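Lipopolysaccharide biosynthesis protein wbpB (PDB 3O9Z) acts as an NAD-dependent dehydrogenase in the biosynthesis of 2,3-diacetamido-2,3-dideoxy-D-mannuronic acid, a lipopolysaccharide sugar. Local coordinates at the nicotinamide-adenine-dinucleotide and 2-oxoglutaric acid site and the interface of chains A and C. Sequence-based numbering; all coordinates share one arbitrary frame. Chains: chain A/B/C, Lipopolysaccharide biosynthesis protein wbpB.

Contact 1: the nicotinamide-adenine-dinucleotide and 2-oxoglutaric acid site. Residues chain A 10, 13-15, 34-36, 79-82, 84, 88, 102-103, 131, 162, 170-171, 184, 187, 262; chain B 39; chain C 57. With NAD (nicotinamide-adenine-dinucleotide), chain D; AKG (2-oxoglutaric acid), chain E.
Three acceptors grip the ammonium nitrogen NZ of A:Lys103: the nicotinamide-ribose hydroxyl O2D of NAD at 2.8 Å, the keto oxygen O5 of AKG at 2.8 Å, and its carboxylate oxygen O2 at 2.9 Å. The side chain gets there by folding: CG takes the crowded place between backbone N and carbonyl carbon (chi1 45°), and chi2 and chi3 bend it again, so that CD packs against the nicotinamide and NZ faces both ligands. The backbone O of A:Lys103 accepts from O2D and O3D, and A:Asn82 OD1 takes the same two hydroxyls, O3D nearly along its C=O axis. An alanine in place of A:Lys103 would probably loosen the keto group and the ribose, since the ammonium that joins them would be gone.

A:His187 brings its ring edge-on, NE2 lying 2.8 Å from AKG O5, while A:Phe262 CZ covers one ring face. A:Arg162 NH2 spans the two ends of AKG: it donates to O3 of the distal carboxylate in the guanidinium plane (172° at H) and makes a salt bridge to O1 of the carboxylate next to the keto group at 2.8 Å. AKG lies against one face of the nicotinamide; A:Ile15 CG1 covers the opposite face. A:Gln131 holds the carboxamide flat with a paired amide grip, OE1 accepting from N7N at 2.9 Å on an in-plane lone pair.

A:Asp35 straddles the adenine ribose with both syn lone pairs, OD1 meeting O2B at 2.6 Å. A:Pro36 and A:Pro81 sandwich the adenine, and C:Glu57 OE1 comes within 2.9 Å of amino N6A.

The site follows the Rossmann pattern: the glycine loop with A:Gly10 and A:Gly13 lies after strand 5-9, A:Asp35 follows strand 29-34, and A:Glu102 and A:Lys103 belong to the EKP motif of this family after strand 98-101.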
loop_
_atom_site.group_PDB
_atom_site.type_symbol
_atom_site.label_atom_id
_atom_site.label_comp_id
_atom_site.label_asym_id
_atom_site.label_seq_id
_atom_site.Cartn_x
_atom_site.Cartn_y
_atom_site.Cartn_z
ATOM N N GLY A 10 -11.479 0.488 9.634
ATOM C CA GLY A 10 -11.955 0.174 8.283
ATOM C C GLY A 10 -12.770 1.299 7.668
ATOM O O GLY A 10 -13.612 1.035 6.784
ATOM N N GLY A 13 -13.835 1.745 3.823
ATOM C CA GLY A 13 -14.289 0.582 3.102
ATOM C C GLY A 13 -15.724 0.685 2.673
ATOM O O GLY A 13 -16.469 1.630 2.996
ATOM N N TYR A 14 -16.135 -0.316 1.906
ATOM C CA TYR A 14 -17.517 -0.380 1.478
ATOM C C TYR A 14 -18.576 -0.331 2.578
ATOM O O TYR A 14 -19.590 0.359 2.453
ATOM C CB TYR A 14 -17.747 -1.649 0.642
ATOM C CG TYR A 14 -19.204 -1.829 0.325
ATOM C CD1 TYR A 14 -19.932 -2.786 1.006
ATOM C CD2 TYR A 14 -19.815 -1.114 -0.717
ATOM C CE1 TYR A 14 -21.288 -2.956 0.758
ATOM C CE2 TYR A 14 -21.193 -1.287 -0.968
ATOM C CZ TYR A 14 -21.890 -2.230 -0.247
ATOM O OH TYR A 14 -23.238 -2.418 -0.474
ATOM N N ILE A 15 -18.417 -1.105 3.646
ATOM C CA ILE A 15 -19.477 -1.222 4.645
ATOM C C ILE A 15 -19.380 -0.110 5.699
ATOM O O ILE A 15 -20.376 0.136 6.402
ATOM C CB ILE A 15 -19.454 -2.600 5.370
ATOM C CG1 ILE A 15 -20.835 -2.972 5.930
ATOM C CG2 ILE A 15 -18.329 -2.642 6.452
ATOM C CD1 ILE A 15 -21.926 -3.086 4.860
ATOM N N LEU A 34 -9.405 4.376 12.230
ATOM C CA LEU A 34 -8.173 3.808 11.720
ATOM C C LEU A 34 -8.471 3.241 10.335
ATOM O O LEU A 34 -9.385 2.417 10.185
ATOM C CB LEU A 34 -7.685 2.621 12.590
ATOM C CG LEU A 34 -6.539 1.782 12.053
ATOM C CD1 LEU A 34 -5.245 2.575 11.839
ATOM C CD2 LEU A 34 -6.299 0.579 13.012
ATOM N N ASP A 35 -7.635 3.594 9.351
ATOM C CA ASP A 35 -7.616 2.842 8.069
ATOM C C ASP A 35 -6.295 3.209 7.414
ATOM O O ASP A 35 -5.982 4.406 7.336
ATOM C CB ASP A 35 -8.767 3.261 7.131
ATOM C CG ASP A 35 -9.053 2.250 6.032
ATOM O OD1 ASP A 35 -8.072 1.862 5.393
ATOM O OD2 ASP A 35 -10.217 1.848 5.897
ATOM N N PRO A 36 -5.507 2.226 6.973
ATOM C CA PRO A 36 -4.257 2.499 6.255
ATOM C C PRO A 36 -4.537 3.242 4.948
ATOM O O PRO A 36 -3.602 3.936 4.489
ATOM C CB PRO A 36 -3.666 1.119 5.980
ATOM C CG PRO A 36 -4.380 0.209 7.068
ATOM C CD PRO A 36 -5.770 0.783 7.178
ATOM N N ALA A 79 -14.549 -2.880 11.071
ATOM C CA ALA A 79 -14.989 -3.118 9.670
ATOM C C ALA A 79 -13.783 -3.370 8.771
ATOM O O ALA A 79 -13.825 -3.037 7.565
ATOM C CB ALA A 79 -15.839 -1.966 9.196
ATOM N N SER A 80 -12.703 -3.917 9.300
ATOM C CA SER A 80 -11.492 -4.314 8.593
ATOM C C SER A 80 -11.654 -5.686 7.923
ATOM O O SER A 80 -12.674 -6.366 8.187
ATOM C CB SER A 80 -10.319 -4.306 9.576
ATOM O OG SER A 80 -10.677 -5.205 10.648
ATOM N N PRO A 81 -10.688 -6.116 7.083
ATOM C CA PRO A 81 -10.697 -7.482 6.512
ATOM C C PRO A 81 -10.719 -8.551 7.613
ATOM O O PRO A 81 -10.301 -8.294 8.762
ATOM C CB PRO A 81 -9.387 -7.570 5.734
ATOM C CG PRO A 81 -9.163 -6.100 5.283
ATOM C CD PRO A 81 -9.584 -5.312 6.505
ATOM N N ASN A 82 -11.312 -9.695 7.311
ATOM C CA ASN A 82 -11.715 -10.656 8.323
ATOM C C ASN A 82 -10.577 -11.098 9.195
ATOM O O ASN A 82 -10.833 -11.308 10.406
ATOM C CB ASN A 82 -12.368 -11.882 7.662
ATOM C CG ASN A 82 -13.583 -11.497 6.819
ATOM O OD1 ASN A 82 -14.145 -10.412 6.937
ATOM N ND2 ASN A 82 -14.015 -12.459 5.988
ATOM N N LEU A 84 -8.181 -9.557 10.308
ATOM C CA LEU A 84 -7.805 -8.556 11.295
ATOM C C LEU A 84 -8.844 -8.435 12.396
ATOM O O LEU A 84 -8.629 -7.711 13.395
ATOM C CB LEU A 84 -7.662 -7.176 10.603
ATOM C CG LEU A 84 -6.327 -7.110 9.874
ATOM C CD1 LEU A 84 -6.442 -6.044 8.748
ATOM C CD2 LEU A 84 -5.214 -6.696 10.868
ATOM N N GLN A 88 -7.715 -7.109 16.175
ATOM C CA GLN A 88 -8.333 -5.839 16.511
ATOM C C GLN A 88 -9.281 -5.898 17.698
ATOM O O GLN A 88 -9.416 -4.957 18.469
ATOM C CB GLN A 88 -8.981 -5.085 15.313
ATOM C CG GLN A 88 -7.926 -4.727 14.285
ATOM C CD GLN A 88 -8.446 -3.860 13.176
ATOM O OE1 GLN A 88 -9.619 -3.880 12.824
ATOM N NE2 GLN A 88 -7.531 -3.029 12.673
ATOM N N GLU A 102 -17.666 -6.614 12.587
ATOM C CA GLU A 102 -18.350 -7.225 11.442
ATOM C C GLU A 102 -18.226 -8.734 11.476
ATOM O O GLU A 102 -17.275 -9.308 12.019
ATOM C CB GLU A 102 -17.797 -6.658 10.128
ATOM C CG GLU A 102 -18.507 -5.390 9.693
ATOM C CD GLU A 102 -19.954 -5.609 9.293
ATOM O OE1 GLU A 102 -20.341 -6.826 9.169
ATOM O OE2 GLU A 102 -20.698 -4.640 9.052
ATOM N N LYS A 103 -19.130 -9.379 10.730
ATOM C CA LYS A 103 -19.004 -10.811 10.445
ATOM C C LYS A 103 -17.860 -11.082 9.468
ATOM O O LYS A 103 -17.444 -10.182 8.712
ATOM C CB LYS A 103 -20.334 -11.416 9.954
ATOM C CG LYS A 103 -21.112 -10.608 8.900
ATOM C CD LYS A 103 -20.371 -10.258 7.584
ATOM C CE LYS A 103 -19.963 -11.478 6.764
ATOM N NZ LYS A 103 -19.259 -10.922 5.528
ATOM N N GLN A 131 -26.747 -9.381 10.857
ATOM C CA GLN A 131 -28.042 -8.733 10.700
ATOM C C GLN A 131 -29.172 -9.670 10.350
ATOM O O GLN A 131 -30.315 -9.258 10.472
ATOM C CB GLN A 131 -27.940 -7.573 9.699
ATOM C CG GLN A 131 -27.873 -7.970 8.241
ATOM C CD GLN A 131 -26.487 -7.883 7.625
ATOM O OE1 GLN A 131 -26.361 -7.505 6.444
ATOM N NE2 GLN A 131 -25.446 -8.143 8.401
ATOM N N ARG A 162 -21.178 -10.745 -7.467
ATOM C CA ARG A 162 -20.014 -9.869 -7.225
ATOM C C ARG A 162 -19.299 -9.616 -8.537
ATOM O O ARG A 162 -18.968 -10.537 -9.301
ATOM C CB ARG A 162 -19.022 -10.493 -6.235
ATOM C CG ARG A 162 -19.578 -10.578 -4.823
ATOM C CD ARG A 162 -19.689 -9.207 -4.146
ATOM N NE ARG A 162 -20.148 -9.331 -2.770
ATOM C CZ ARG A 162 -21.415 -9.501 -2.423
ATOM N NH1 ARG A 162 -22.355 -9.652 -3.346
ATOM N NH2 ARG A 162 -21.739 -9.584 -1.121
ATOM N N TRP A 170 -8.857 -8.651 -1.089
ATOM C CA TRP A 170 -8.575 -9.546 0.035
ATOM C C TRP A 170 -9.667 -10.590 0.190
ATOM O O TRP A 170 -9.454 -11.611 0.843
ATOM C CB TRP A 170 -8.440 -8.735 1.330
ATOM C CG TRP A 170 -9.711 -8.034 1.744
ATOM C CD1 TRP A 170 -10.071 -6.733 1.481
ATOM C CD2 TRP A 170 -10.771 -8.561 2.547
ATOM N NE1 TRP A 170 -11.290 -6.447 1.998
ATOM C CE2 TRP A 170 -11.755 -7.558 2.668
ATOM C CE3 TRP A 170 -11.014 -9.823 3.137
ATOM C CZ2 TRP A 170 -12.937 -7.752 3.373
ATOM C CZ3 TRP A 170 -12.205 -10.014 3.819
ATOM C CH2 TRP A 170 -13.178 -9.011 3.899
ATOM N N LYS A 171 -10.864 -10.326 -0.322
ATOM C CA LYS A 171 -11.982 -11.250 -0.178
ATOM C C LYS A 171 -11.749 -12.635 -0.701
ATOM O O LYS A 171 -12.375 -13.609 -0.240
ATOM C CB LYS A 171 -13.300 -10.607 -0.667
ATOM C CG LYS A 171 -13.679 -9.361 0.174
ATOM C CD LYS A 171 -14.479 -8.351 -0.650
ATOM C CE LYS A 171 -14.812 -7.097 0.136
ATOM N NZ LYS A 171 -16.063 -7.295 0.958
ATOM N N ILE A 184 -18.799 -14.992 2.651
ATOM C CA ILE A 184 -20.192 -14.752 2.330
ATOM C C ILE A 184 -21.055 -15.734 3.124
ATOM O O ILE A 184 -22.038 -15.337 3.705
ATOM C CB ILE A 184 -20.422 -14.924 0.832
ATOM C CG1 ILE A 184 -19.480 -14.017 0.030
ATOM C CG2 ILE A 184 -21.889 -14.593 0.506
ATOM C CD1 ILE A 184 -19.650 -12.508 0.227
ATOM N N HIS A 187 -23.160 -15.741 6.945
ATOM C CA HIS A 187 -24.505 -15.258 7.175
ATOM C C HIS A 187 -25.466 -16.426 7.294
ATOM O O HIS A 187 -26.275 -16.445 8.225
ATOM C CB HIS A 187 -24.951 -14.356 6.020
ATOM C CG HIS A 187 -24.440 -12.952 6.090
ATOM N ND1 HIS A 187 -24.839 -12.052 7.057
ATOM C CD2 HIS A 187 -23.594 -12.285 5.269
ATOM C CE1 HIS A 187 -24.257 -10.886 6.830
ATOM N NE2 HIS A 187 -23.477 -11.009 5.769
ATOM N N PHE A 262 -32.111 -6.399 3.556
ATOM C CA PHE A 262 -30.792 -6.929 3.944
ATOM C C PHE A 262 -29.710 -5.881 4.255
ATOM O O PHE A 262 -28.894 -6.076 5.160
ATOM C CB PHE A 262 -30.281 -7.879 2.839
ATOM C CG PHE A 262 -29.013 -8.630 3.192
ATOM C CD1 PHE A 262 -29.058 -9.773 3.969
ATOM C CD2 PHE A 262 -27.754 -8.172 2.801
ATOM C CE1 PHE A 262 -27.884 -10.452 4.324
ATOM C CE2 PHE A 262 -26.582 -8.855 3.141
ATOM C CZ PHE A 262 -26.635 -10.021 3.874
ATOM N N ASN B 39 -11.231 -1.171 -2.266
ATOM C CA ASN B 39 -12.457 -0.882 -1.530
ATOM C C ASN B 39 -13.462 -0.177 -2.415
ATOM O O ASN B 39 -13.679 1.036 -2.296
ATOM C CB ASN B 39 -12.167 -0.132 -0.212
ATOM C CG ASN B 39 -11.288 1.091 -0.372
ATOM O OD1 ASN B 39 -10.456 1.193 -1.262
ATOM N ND2 ASN B 39 -11.493 2.062 0.504
ATOM N N GLU C 57 -1.176 -5.331 14.310
ATOM C CA GLU C 57 -2.051 -5.837 15.358
ATOM C C GLU C 57 -1.840 -7.352 15.511
ATOM O O GLU C 57 -1.931 -7.868 16.638
ATOM C CB GLU C 57 -3.501 -5.543 15.009
ATOM C CG GLU C 57 -3.803 -4.047 14.619
ATOM C CD GLU C 57 -3.763 -3.780 13.102
ATOM O OE1 GLU C 57 -4.707 -3.050 12.739
ATOM O OE2 GLU C 57 -2.799 -4.284 12.472
HETATM P PA NAD D . -13.460 -3.227 1.887
HETATM O O1A NAD D . -14.364 -2.342 1.114
HETATM O O2A NAD D . -12.285 -3.971 1.235
HETATM O O5B NAD D . -12.953 -2.244 3.015
HETATM C C5B NAD D . -11.992 -2.786 3.878
HETATM C C4B NAD D . -11.284 -1.615 4.601
HETATM O O4B NAD D . -10.408 -2.108 5.648
HETATM C C3B NAD D . -10.348 -0.902 3.585
HETATM O O3B NAD D . -10.636 0.509 3.505
HETATM C C2B NAD D . -8.925 -1.215 4.080
HETATM O O2B NAD D . -7.956 -0.190 3.814
HETATM C C1B NAD D . -9.238 -1.281 5.604
HETATM N N9A NAD D . -8.138 -1.967 6.331
HETATM C C8A NAD D . -7.141 -2.819 5.965
HETATM N N7A NAD D . -6.364 -3.113 7.005
HETATM C C5A NAD D . -6.803 -2.367 8.071
HETATM C C6A NAD D . -6.389 -2.206 9.447
HETATM N N6A NAD D . -5.277 -2.856 9.911
HETATM N N1A NAD D . -7.170 -1.377 10.130
HETATM C C2A NAD D . -8.249 -0.700 9.759
HETATM N N3A NAD D . -8.640 -0.814 8.464
HETATM C C4A NAD D . -7.946 -1.648 7.682
HETATM O O3 NAD D . -14.346 -4.334 2.627
HETATM P PN NAD D . -15.796 -4.295 3.211
HETATM O O1N NAD D . -16.749 -4.921 2.194
HETATM O O2N NAD D . -16.104 -2.926 3.752
HETATM O O5D NAD D . -15.749 -5.414 4.351
HETATM C C5D NAD D . -15.309 -4.925 5.593
HETATM C C4D NAD D . -15.786 -5.947 6.640
HETATM O O4D NAD D . -17.225 -5.815 6.673
HETATM C C3D NAD D . -15.457 -7.419 6.352
HETATM O O3D NAD D . -15.323 -8.064 7.659
HETATM C C2D NAD D . -16.774 -7.908 5.728
HETATM O O2D NAD D . -17.000 -9.290 5.953
HETATM C C1D NAD D . -17.878 -7.063 6.376
HETATM N N1N NAD D . -19.055 -6.896 5.524
HETATM C C2N NAD D . -20.251 -7.116 6.026
HETATM C C3N NAD D . -21.433 -6.975 5.329
HETATM C C7N NAD D . -22.670 -7.339 6.042
HETATM O O7N NAD D . -22.742 -7.327 7.290
HETATM N N7N NAD D . -23.715 -7.543 5.249
HETATM C C4N NAD D . -21.340 -6.542 3.999
HETATM C C5N NAD D . -20.065 -6.232 3.522
HETATM C C6N NAD D . -18.913 -6.392 4.289
HETATM C C1 AKG E . -20.233 -9.343 2.292
HETATM O O1 AKG E . -20.168 -8.971 1.092
HETATM O O2 AKG E . -19.220 -9.463 2.991
HETATM C C2 AKG E . -21.491 -9.545 2.978
HETATM O O5 AKG E . -21.474 -9.897 4.155
HETATM C C3 AKG E . -22.797 -9.356 2.253
HETATM C C4 AKG E . -23.243 -10.723 1.736
HETATM C C5 AKG E . -24.456 -10.664 0.830
HETATM O O3 AKG E . -24.496 -9.818 -0.084
HETATM O O4 AKG E . -25.387 -11.452 1.014
HETATM O O HOH W 1 -17.361 -4.798 -0.488
HETATM O O HOH W 2 -16.550 -9.369 2.702
HETATM O O HOH W 3 -18.337 -8.174 -0.666
#

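Contact 2: the interface of chains A and C. Residues chain A 61, 64-65, 67-68; chain C 87, 90, 94, 114, 121.
Helix 56-68 of chain A presents an acidic face to helices 85-94 and 109-122 of chain C, as one patch of a two-fold interface of the deposited tetramer, probably biological because C:Glu57 helps bind chain A's NAD. Carboxylates of A:Glu64, A:Asp65 and A:Asp68 meet four arginines.

A:Glu64 is extended, with CG anti to the backbone N (chi1 -173°), and it meets C:Arg90 and C:Arg94 tip to tip. C:Arg94 grips it side-on with two nitrogens: NH1 donates to OE1 at 2.9 Å and NE to OE2 at 2.9 Å, both from above the carboxylate plane, the planes being 47° apart. C:Arg90 NH1 donates to the anti lone pair of the same OE1 at 2.7 Å, the two planes nearly coplanar. OE1 is therefore held by two arginines, which would probably keep this carboxylate ionised.

C:Arg90, bent at chi2 and chi3, crosses A:Asp65 obliquely; its NH2 donates to the syn lone pair of OD1 at 2.8 Å. The guanidinium lies between A:Ala61 CB on one face and C:Arg114 CZ on the other. C:Arg114 NH1 takes the anti lone pair of the same A:Asp65 OD1 at 2.9 Å, and it also reaches A:Asp68 OD2 at 2.8 Å, so it joins two carboxylates a helical turn apart. C:Arg121 NH1 meets OD2 as well, from above its plane and with the planes 80° apart. C:Arg114 and C:Arg121 are poorly ordered, so their bonds are less certain. From the same helix, A:Arg67 grips A:Asp68 OD1 side-on with NE and NH1, which helps fix the carboxylate.

Water 4 lies at the C:Arg90 guanidinium edge, bridging NE and A:Glu64 OE1 and touching the backbone O of C:Arg90 at 2.8 Å.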
loop_
_atom_site.group_PDB
_atom_site.type_symbol
_atom_site.label_atom_id
_atom_site.label_comp_id
_atom_site.label_asym_id
_atom_site.label_seq_id
_atom_site.Cartn_x
_atom_site.Cartn_y
_atom_site.Cartn_z
ATOM N N ALA A 61 -1.893 3.760 20.531
ATOM C CA ALA A 61 -1.291 4.621 21.558
ATOM C C ALA A 61 -2.230 5.744 21.915
ATOM O O ALA A 61 -2.265 6.176 23.070
ATOM C CB ALA A 61 0.038 5.149 21.057
ATOM N N GLU A 64 -4.983 4.452 24.024
ATOM C CA GLU A 64 -4.406 4.118 25.346
ATOM C C GLU A 64 -4.226 5.405 26.124
ATOM O O GLU A 64 -4.543 5.426 27.330
ATOM C CB GLU A 64 -3.091 3.377 25.158
ATOM C CG GLU A 64 -2.440 2.809 26.458
ATOM C CD GLU A 64 -1.250 1.974 26.096
ATOM O OE1 GLU A 64 -0.329 2.507 25.413
ATOM O OE2 GLU A 64 -1.242 0.759 26.458
ATOM N N ASP A 65 -3.729 6.473 25.481
ATOM C CA ASP A 65 -3.712 7.780 26.132
ATOM C C ASP A 65 -5.081 8.242 26.598
ATOM O O ASP A 65 -5.194 8.733 27.731
ATOM C CB ASP A 65 -3.080 8.869 25.240
ATOM C CG ASP A 65 -1.613 8.648 24.941
ATOM O OD1 ASP A 65 -0.886 7.901 25.647
ATOM O OD2 ASP A 65 -1.154 9.297 23.951
ATOM N N ARG A 67 -7.619 6.350 27.411
ATOM C CA ARG A 67 -8.014 5.512 28.552
ATOM C C ARG A 67 -7.359 6.095 29.789
ATOM O O ARG A 67 -7.998 6.164 30.851
ATOM C CB ARG A 67 -7.643 4.033 28.364
ATOM C CG ARG A 67 -8.035 3.098 29.554
ATOM C CD ARG A 67 -7.228 1.806 29.562
ATOM N NE ARG A 67 -5.814 2.090 29.742
ATOM C CZ ARG A 67 -4.822 1.256 29.457
ATOM N NH1 ARG A 67 -3.562 1.638 29.650
ATOM N NH2 ARG A 67 -5.080 0.064 28.941
ATOM N N ASP A 68 -6.062 6.380 29.681
ATOM C CA ASP A 68 -5.231 6.666 30.870
ATOM C C ASP A 68 -5.680 8.012 31.425
ATOM O O ASP A 68 -5.389 8.334 32.577
ATOM C CB ASP A 68 -3.748 6.719 30.488
ATOM C CG ASP A 68 -3.132 5.332 30.365
ATOM O OD1 ASP A 68 -3.815 4.334 30.700
ATOM O OD2 ASP A 68 -1.950 5.197 29.946
ATOM N N PRO C 87 5.145 5.051 18.870
ATOM C CA PRO C 87 4.064 4.112 19.155
ATOM C C PRO C 87 4.543 2.655 19.194
ATOM O O PRO C 87 3.946 1.846 19.909
ATOM C CB PRO C 87 3.092 4.376 17.984
ATOM C CG PRO C 87 3.980 4.840 16.878
ATOM C CD PRO C 87 4.929 5.794 17.611
ATOM N N ARG C 90 5.928 2.295 22.705
ATOM C CA ARG C 90 4.751 2.120 23.552
ATOM C C ARG C 90 4.313 0.657 23.491
ATOM O O ARG C 90 3.983 0.113 24.539
ATOM C CB ARG C 90 3.628 3.013 23.062
ATOM C CG ARG C 90 3.928 4.506 23.243
ATOM C CD ARG C 90 3.608 4.945 24.637
ATOM N NE ARG C 90 2.215 4.678 25.008
ATOM C CZ ARG C 90 1.204 5.538 24.880
ATOM N NH1 ARG C 90 -0.010 5.170 25.268
ATOM N NH2 ARG C 90 1.368 6.782 24.435
ATOM N N ARG C 94 4.128 -2.016 26.696
ATOM C CA ARG C 94 2.868 -2.672 27.047
ATOM C C ARG C 94 2.993 -4.195 26.999
ATOM O O ARG C 94 2.286 -4.880 27.740
ATOM C CB ARG C 94 1.668 -2.080 26.299
ATOM C CG ARG C 94 1.163 -2.796 25.060
ATOM C CD ARG C 94 -0.209 -2.244 24.566
ATOM N NE ARG C 94 -0.117 -0.824 24.240
ATOM C CZ ARG C 94 0.256 -0.295 23.072
ATOM N NH1 ARG C 94 0.314 1.035 23.014
ATOM N NH2 ARG C 94 0.569 -1.044 22.024
ATOM N N ARG C 114 6.418 11.157 28.065
ATOM C CA ARG C 114 5.441 10.089 28.254
ATOM C C ARG C 114 6.128 8.741 28.456
ATOM O O ARG C 114 5.693 7.919 29.273
ATOM C CB ARG C 114 4.446 10.056 27.083
ATOM C CG ARG C 114 3.343 9.012 27.213
ATOM C CD ARG C 114 2.334 9.350 28.319
ATOM N NE ARG C 114 1.060 8.664 28.058
ATOM C CZ ARG C 114 0.614 7.617 28.748
ATOM N NH1 ARG C 114 -0.554 7.060 28.441
ATOM N NH2 ARG C 114 1.339 7.122 29.742
ATOM N N ARG C 121 6.190 2.823 35.226
ATOM C CA ARG C 121 4.998 1.991 35.419
ATOM C C ARG C 121 5.307 0.514 35.185
ATOM O O ARG C 121 4.791 -0.353 35.881
ATOM C CB ARG C 121 3.881 2.440 34.483
ATOM C CG ARG C 121 2.547 1.749 34.709
ATOM C CD ARG C 121 1.414 2.775 34.707
ATOM N NE ARG C 121 0.911 2.991 33.346
ATOM C CZ ARG C 121 -0.177 3.731 33.073
ATOM N NH1 ARG C 121 -0.547 3.853 31.795
ATOM N NH2 ARG C 121 -0.891 4.345 34.073
HETATM O O HOH W 4 2.641 1.922 26.264
#

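The C-alpha centres of contact 1 and contact 2 are about 27 Å apart, yet the same helices serve both. Helix 56-68 carries the acidic row of contact 2 in chain A and, in chain C, the glutamate that reaches the adenine of contact 1. Helix 85-94 supplies arginines to contact 2 and A:Gln88 to contact 1, where its NE2 donates to C:Glu57. Because the A–C interface is two-fold, each pairing recurs with the chains exchanged. Cofactor binding and packing of chains A and C are thus probably coupled, and a chain B residue in contact 1 suggests that the tetramer completes the pocket.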